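Local coordinates for protein FkbI (Streptomyces hygroscopicus, PDB 1R2J) that probably oxidises an acyl chain carried on an acyl carrier protein, using FAD, in making the methoxymalonyl extender unit of the polyketide FK520, at residues R55-G58 with E59-A62; R94-F97 with L98-T102; T250-F254 with G255-G259. All coordinates share one frame; numbering follows the deposited sequence.

Interaction 1: R55-G58 with E59-A62; sequences RENG and EFTA
Thr61 turns its hydroxyl back onto the preceding turn, where OG1 gives a hydrogen bond of 2.8 Å to Asn57 O. The same oxygen also accepts the backbone N-H of Thr61, at 2.8 Å from N, and the two donors reach it from opposite faces of the carbonyl plane, OG1 standing 38° out of that plane. The hydroxyl can do this because OG1 lies beside its own backbone N (chi1 -63°), which aims it back toward the N-terminal end of the helix, with CG2 anti to that N. The Asn57 amide slants across Thr61, with OD1 3.8 Å from OG1, and the same OD1 sits at the edge of the Phe60 ring, 4.1 Å from CD2. Two residues earlier, Glu59 N meets Arg55 O almost straight, with 174° at the hydrogen, and Glu59 CG rests 3.2 Å from that oxygen. Arg55 NH2 and Glu59 OE2, of opposite charge, are 5.3 Å apart and not in contact; Arg55 forms its salt bridge with Asp287.

Farther out, Glu42 holds Asn57 ND2, Met75 of helix 69-88 packs on both Phe60 and Thr61, and Trp231 of helix 219-248 touches Thr61 and Glu59. These are two turns of regular alpha helix with a threonine hydroxyl bonded back to the i-4 carbonyl, a common helix motif, here in the helical N-terminal domain of the acyl-CoA dehydrogenase fold.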
loop_
_atom_site.group_PDB
_atom_site.type_symbol
_atom_site.label_atom_id
_atom_site.label_comp_id
_atom_site.label_asym_id
_atom_site.label_seq_id
_atom_site.Cartn_x
_atom_site.Cartn_y
_atom_site.Cartn_z
ATOM N N ARG A 55 11.822 -0.417 -10.428
ATOM C CA ARG A 55 12.694 -1.356 -9.734
ATOM C C ARG A 55 13.329 -0.699 -8.506
ATOM O O ARG A 55 13.271 -1.247 -7.406
ATOM C CB ARG A 55 13.797 -1.869 -10.671
ATOM C CG ARG A 55 13.262 -2.536 -11.926
ATOM C CD ARG A 55 14.358 -3.203 -12.763
ATOM N NE ARG A 55 14.998 -4.325 -12.078
ATOM C CZ ARG A 55 15.134 -5.547 -12.593
ATOM N NH1 ARG A 55 14.671 -5.822 -13.804
ATOM N NH2 ARG A 55 15.751 -6.496 -11.901
ATOM N N GLU A 56 13.930 0.477 -8.693
ATOM C CA GLU A 56 14.579 1.192 -7.588
ATOM C C GLU A 56 13.586 1.473 -6.468
ATOM O O GLU A 56 13.824 1.118 -5.318
ATOM C CB GLU A 56 15.168 2.520 -8.076
ATOM C CG GLU A 56 15.944 2.419 -9.374
ATOM C CD GLU A 56 16.291 3.783 -9.952
ATOM O OE1 GLU A 56 17.267 4.408 -9.481
ATOM O OE2 GLU A 56 15.575 4.230 -10.872
ATOM N N ASN A 57 12.472 2.118 -6.803
ATOM C CA ASN A 57 11.467 2.418 -5.792
ATOM C C ASN A 57 10.894 1.116 -5.230
ATOM O O ASN A 57 10.556 1.034 -4.050
ATOM C CB ASN A 57 10.336 3.258 -6.388
ATOM C CG ASN A 57 9.251 3.574 -5.368
ATOM O OD1 ASN A 57 9.539 4.050 -4.277
ATOM N ND2 ASN A 57 8.000 3.310 -5.726
ATOM N N GLY A 58 10.798 0.100 -6.085
ATOM C CA GLY A 58 10.259 -1.184 -5.663
ATOM C C GLY A 58 11.103 -1.869 -4.605
ATOM O O GLY A 58 10.598 -2.273 -3.556
ATOM N N GLU A 59 12.395 -2.020 -4.882
ATOM C CA GLU A 59 13.289 -2.645 -3.920
ATOM C C GLU A 59 13.347 -1.798 -2.655
ATOM O O GLU A 59 13.512 -2.325 -1.559
ATOM C CB GLU A 59 14.684 -2.818 -4.528
ATOM C CG GLU A 59 14.635 -3.612 -5.834
ATOM C CD GLU A 59 15.998 -4.028 -6.352
ATOM O OE1 GLU A 59 16.921 -3.185 -6.357
ATOM O OE2 GLU A 59 16.137 -5.202 -6.768
ATOM N N PHE A 60 13.189 -0.486 -2.803
ATOM C CA PHE A 60 13.205 0.398 -1.645
ATOM C C PHE A 60 11.955 0.124 -0.807
ATOM O O PHE A 60 12.014 0.087 0.428
ATOM C CB PHE A 60 13.235 1.871 -2.080
ATOM C CG PHE A 60 13.021 2.844 -0.946
ATOM C CD1 PHE A 60 13.769 2.748 0.228
ATOM C CD2 PHE A 60 12.062 3.849 -1.048
ATOM C CE1 PHE A 60 13.558 3.638 1.285
ATOM C CE2 PHE A 60 11.844 4.742 -0.003
ATOM C CZ PHE A 60 12.592 4.638 1.168
ATOM N N THR A 61 10.833 -0.072 -1.497
ATOM C CA THR A 61 9.553 -0.351 -0.858
ATOM C C THR A 61 9.626 -1.715 -0.169
ATOM O O THR A 61 9.104 -1.898 0.930
ATOM C CB THR A 61 8.407 -0.347 -1.904
ATOM O OG1 THR A 61 8.296 0.962 -2.474
ATOM C CG2 THR A 61 7.069 -0.726 -1.261
ATOM N N ALA A 62 10.292 -2.661 -0.824
ATOM C CA ALA A 62 10.464 -4.001 -0.276
ATOM C C ALA A 62 11.257 -3.906 1.022
ATOM O O ALA A 62 10.904 -4.522 2.022
ATOM C CB ALA A 62 11.204 -4.898 -1.283
#

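Interaction 2: R94-F97 with L98-T102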
loop_
_atom_site.group_PDB
_atom_site.type_symbol
_atom_site.label_atom_id
_atom_site.label_comp_id
_atom_site.label_asym_id
_atom_site.label_seq_id
_atom_site.Cartn_x
_atom_site.Cartn_y
_atom_site.Cartn_z
ATOM N N ARG A 94 -1.157 18.668 -11.428
ATOM C CA ARG A 94 0.018 17.874 -11.116
ATOM C C ARG A 94 1.101 18.759 -10.502
ATOM O O ARG A 94 1.783 18.355 -9.558
ATOM C CB ARG A 94 0.560 17.186 -12.373
ATOM C CG ARG A 94 1.145 18.142 -13.411
ATOM C CD ARG A 94 1.890 17.377 -14.500
ATOM N NE ARG A 94 1.033 16.417 -15.191
ATOM C CZ ARG A 94 0.378 16.669 -16.320
ATOM N NH1 ARG A 94 0.469 17.859 -16.896
ATOM N NH2 ARG A 94 -0.358 15.721 -16.883
ATOM N N ALA A 95 1.242 19.971 -11.035
ATOM C CA ALA A 95 2.251 20.914 -10.560
ATOM C C ALA A 95 2.034 21.350 -9.115
ATOM O O ALA A 95 2.992 21.583 -8.377
ATOM C CB ALA A 95 2.288 22.135 -11.474
ATOM N N THR A 96 0.776 21.453 -8.706
ATOM C CA THR A 96 0.465 21.881 -7.349
ATOM C C THR A 96 0.517 20.753 -6.317
ATOM O O THR A 96 1.221 20.846 -5.310
ATOM C CB THR A 96 -0.936 22.534 -7.287
ATOM O OG1 THR A 96 -1.016 23.590 -8.252
ATOM C CG2 THR A 96 -1.200 23.106 -5.903
ATOM N N PHE A 97 -0.227 19.686 -6.579
ATOM C CA PHE A 97 -0.295 18.560 -5.656
ATOM C C PHE A 97 0.979 17.737 -5.511
ATOM O O PHE A 97 1.369 17.389 -4.398
ATOM C CB PHE A 97 -1.458 17.652 -6.050
ATOM C CG PHE A 97 -2.796 18.340 -6.008
ATOM C CD1 PHE A 97 -3.271 18.891 -4.821
ATOM C CD2 PHE A 97 -3.580 18.438 -7.152
ATOM C CE1 PHE A 97 -4.506 19.525 -4.775
ATOM C CE2 PHE A 97 -4.820 19.073 -7.112
ATOM C CZ PHE A 97 -5.280 19.616 -5.924
ATOM N N LEU A 98 1.631 17.422 -6.625
ATOM C CA LEU A 98 2.846 16.627 -6.569
ATOM C C LEU A 98 3.964 17.285 -5.755
ATOM O O LEU A 98 4.698 16.599 -5.038
ATOM C CB LEU A 98 3.334 16.301 -7.985
ATOM C CG LEU A 98 2.463 15.307 -8.768
ATOM C CD1 LEU A 98 2.982 15.181 -10.188
ATOM C CD2 LEU A 98 2.466 13.949 -8.093
ATOM N N LYS A 99 4.086 18.607 -5.846
ATOM C CA LYS A 99 5.130 19.313 -5.107
ATOM C C LYS A 99 4.863 19.261 -3.605
ATOM O O LYS A 99 5.794 19.214 -2.800
ATOM C CB LYS A 99 5.224 20.769 -5.566
ATOM C CG LYS A 99 4.168 21.677 -4.942
ATOM C CD LYS A 99 4.739 22.526 -3.806
ATOM C CE LYS A 99 5.845 23.480 -4.275
ATOM N NZ LYS A 99 6.415 24.319 -3.181
ATOM N N GLU A 100 3.591 19.273 -3.226
ATOM C CA GLU A 100 3.244 19.205 -1.816
ATOM C C GLU A 100 3.506 17.811 -1.245
ATOM O O GLU A 100 3.858 17.673 -0.073
ATOM C CB GLU A 100 1.778 19.590 -1.607
ATOM C CG GLU A 100 1.460 21.017 -2.022
ATOM C CD GLU A 100 0.159 21.521 -1.433
ATOM O OE1 GLU A 100 -0.372 22.536 -1.940
ATOM O OE2 GLU A 100 -0.336 20.901 -0.464
ATOM N N LEU A 101 3.335 16.784 -2.072
ATOM C CA LEU A 101 3.551 15.405 -1.630
ATOM C C LEU A 101 5.034 15.056 -1.547
ATOM O O LEU A 101 5.400 13.915 -1.234
ATOM C CB LEU A 101 2.852 14.422 -2.582
ATOM C CG LEU A 101 1.328 14.530 -2.700
ATOM C CD1 LEU A 101 0.825 13.464 -3.654
ATOM C CD2 LEU A 101 0.685 14.360 -1.334
ATOM N N THR A 102 5.885 16.036 -1.822
ATOM C CA THR A 102 7.322 15.825 -1.774
ATOM C C THR A 102 7.984 17.075 -1.119
ATOM O O THR A 102 9.122 17.393 -1.403
ATOM C CB THR A 102 7.890 15.612 -3.194
ATOM O OG1 THR A 102 7.861 16.851 -3.902
ATOM C CG2 THR A 102 7.100 14.586 -3.936
#
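Leu98 lies back along the helix against Arg94: CD1 is 3.8 Å from Arg94 CB, while Leu98 CG comes within 3.2 Å of Arg94 O. Having CG beside its backbone N (chi1 -70°) turns the leucine back over Arg94 O and brings CD1 to Arg94 CB. Leu101 repeats the pattern one turn on, with CG 3.3 Å from Phe97 O. The methyl CG2 of Thr96 and the side chain of Glu100 run alongside each other in the same direction, and Lys99 folds CG over Thr96 O at 3.1 Å.

Among the backbone bonds, Leu98 N bonds to Arg94 O at 3.1 Å. Phe97 O takes two amides: Leu101 N at 3.1 Å, in the plane of the carbonyl, and Glu100 N in a weak, strongly bent bond (121° at the hydrogen).

The polar ends look elsewhere, Thr96 OG1 to Gly92 O and Glu100 OE2 to His151 NE2. Phe97 packs on Val85 and Leu101 on Ala82, both of helix 69-88. The doubly used carbonyl and the tightening from i-4 toward i-3 bonding are characteristic of a helix C-terminus, here where the N-terminal helical domain runs toward the beta domain.

Interaction 3: T250-F254 with G255-G259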
loop_
_atom_site.group_PDB
_atom_site.type_symbol
_atom_site.label_atom_id
_atom_site.label_comp_id
_atom_site.label_asym_id
_atom_site.label_seq_id
_atom_site.Cartn_x
_atom_site.Cartn_y
_atom_site.Cartn_z
ATOM N N THR A 250 21.263 -20.656 14.876
ATOM C CA THR A 250 21.697 -20.332 16.231
ATOM C C THR A 250 21.044 -21.229 17.285
ATOM O O THR A 250 21.713 -21.722 18.189
ATOM C CB THR A 250 21.379 -18.871 16.578
ATOM O OG1 THR A 250 19.966 -18.664 16.496
ATOM C CG2 THR A 250 22.077 -17.926 15.608
ATOM N N ARG A 251 19.734 -21.421 17.172
ATOM C CA ARG A 251 18.990 -22.266 18.104
ATOM C C ARG A 251 19.379 -23.732 17.910
ATOM O O ARG A 251 19.422 -24.221 16.785
ATOM C CB ARG A 251 17.482 -22.102 17.863
ATOM C CG ARG A 251 16.573 -22.991 18.718
ATOM C CD ARG A 251 16.746 -22.751 20.216
ATOM N NE ARG A 251 15.603 -23.253 20.983
ATOM C CZ ARG A 251 15.560 -23.317 22.313
ATOM N NH1 ARG A 251 16.599 -22.917 23.035
ATOM N NH2 ARG A 251 14.471 -23.758 22.928
ATOM N N GLU A 252 19.677 -24.424 19.004
ATOM C CA GLU A 252 20.032 -25.840 18.928
ATOM C C GLU A 252 19.016 -26.667 19.696
ATOM O O GLU A 252 18.533 -26.257 20.758
ATOM C CB GLU A 252 21.430 -26.104 19.502
ATOM C CG GLU A 252 22.565 -25.533 18.661
ATOM C CD GLU A 252 23.926 -26.111 19.025
ATOM O OE1 GLU A 252 24.935 -25.680 18.429
ATOM O OE2 GLU A 252 23.990 -26.998 19.902
ATOM N N GLN A 253 18.687 -27.827 19.144
ATOM C CA GLN A 253 17.741 -28.738 19.769
ATOM C C GLN A 253 18.152 -30.149 19.325
ATOM O O GLN A 253 18.489 -30.370 18.158
ATOM C CB GLN A 253 16.317 -28.392 19.310
ATOM C CG GLN A 253 15.218 -28.885 20.224
ATOM C CD GLN A 253 15.200 -28.195 21.582
ATOM O OE1 GLN A 253 15.979 -27.278 21.849
ATOM N NE2 GLN A 253 14.299 -28.635 22.443
ATOM N N PHE A 254 18.140 -31.092 20.261
ATOM C CA PHE A 254 18.549 -32.464 19.981
ATOM C C PHE A 254 20.026 -32.498 19.585
ATOM O O PHE A 254 20.443 -33.284 18.740
ATOM C CB PHE A 254 17.674 -33.081 18.883
ATOM C CG PHE A 254 16.249 -33.307 19.308
ATOM C CD1 PHE A 254 15.903 -34.412 20.090
ATOM C CD2 PHE A 254 15.254 -32.403 18.952
ATOM C CE1 PHE A 254 14.583 -34.610 20.508
ATOM C CE2 PHE A 254 13.933 -32.589 19.365
ATOM C CZ PHE A 254 13.597 -33.697 20.145
ATOM N N GLY A 255 20.810 -31.621 20.203
ATOM C CA GLY A 255 22.240 -31.584 19.945
ATOM C C GLY A 255 22.752 -30.937 18.674
ATOM O O GLY A 255 23.916 -31.124 18.326
ATOM N N ARG A 256 21.919 -30.182 17.968
ATOM C CA ARG A 256 22.383 -29.528 16.750
ATOM C C ARG A 256 21.518 -28.344 16.337
ATOM O O ARG A 256 20.359 -28.237 16.731
ATOM C CB ARG A 256 22.473 -30.544 15.608
ATOM C CG ARG A 256 21.143 -31.102 15.164
ATOM C CD ARG A 256 21.341 -32.377 14.366
ATOM N NE ARG A 256 21.838 -33.449 15.222
ATOM C CZ ARG A 256 22.000 -34.710 14.833
ATOM N NH1 ARG A 256 22.463 -35.614 15.686
ATOM N NH2 ARG A 256 21.692 -35.070 13.593
ATOM N N PRO A 257 22.083 -27.430 15.539
ATOM C CA PRO A 257 21.311 -26.266 15.102
ATOM C C PRO A 257 20.052 -26.737 14.378
ATOM O O PRO A 257 20.084 -27.734 13.662
ATOM C CB PRO A 257 22.283 -25.539 14.172
ATOM C CG PRO A 257 23.641 -25.926 14.728
ATOM C CD PRO A 257 23.447 -27.397 14.985
ATOM N N LEU A 258 18.946 -26.031 14.585
ATOM C CA LEU A 258 17.680 -26.377 13.949
ATOM C C LEU A 258 17.869 -26.549 12.446
ATOM O O LEU A 258 17.249 -27.405 11.820
ATOM C CB LEU A 258 16.649 -25.271 14.188
ATOM C CG LEU A 258 16.280 -24.923 15.630
ATOM C CD1 LEU A 258 15.252 -23.803 15.621
ATOM C CD2 LEU A 258 15.735 -26.149 16.350
ATOM N N GLY A 259 18.731 -25.715 11.874
ATOM C CA GLY A 259 18.983 -25.771 10.448
ATOM C C GLY A 259 19.455 -27.127 9.971
ATOM O O GLY A 259 19.284 -27.453 8.797
#
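Arg251 O accepts the backbone N-H of Leu258 at 2.9 Å from N, nearly along the C=O axis. The CA of Pro257 also points its hydrogen at this oxygen, with 3.3 Å from CA to Arg251 O, so two neighbouring residues grip one carbonyl. Farther toward the turn, Gln253 N gives a bond of 3.0 Å to Arg256 O, whose second contact is a CA-H from Glu252. The return bond, Arg256 N to Gln253 O, is weak at 3.4 Å; Gln253 O also takes a bond from His261 NE2.

Leu258 slants across Arg251, laying CD1 3.5 Å from Arg251 CG, and its other methyl, CD2, reaches Gln253 CB at 3.8 Å. Arg251 offers its aliphatic part because CG is anti to the backbone N (chi1 177°), bringing the start of the chain over the leucine while the guanidinium leads away. With an alanine in place of Leu258, CG and both methyls are gone, and the Arg251 chain would probably be freer to turn, with Gln253 CB losing its apolar neighbour. Glu252 runs side by side with Pro257, Glu252 OE1 3.9 Å from Pro257 CG.

Phe254 and Gly255, both with positive phi, form the type I' turn of this two-residue beta hairpin. Its chemistry, two sound backbone bonds and a small aliphatic patch at the surface, implies a hairpin held mainly by its main chain.

In the fold
The three contacts occur one after another in the sequence. Interactions 1 and 2 share the N-terminal helical domain, on helices 54-67 and 91-100; their centres are about 21 Å apart and their nearest atoms about 11 Å, but helix 69-88 packs against both. In interaction 2 the side chain of Leu101 is about 14 Å from the bound FAD and about 8 Å from that of the FAD-binding Val109. Thr61 of interaction 1 is about 12 Å from the FAD-binding Thr144, side chain to side chain. Interaction 3, in the C-terminal domain, is a remote surface hairpin, its centre about 54 Å from that of interaction 2.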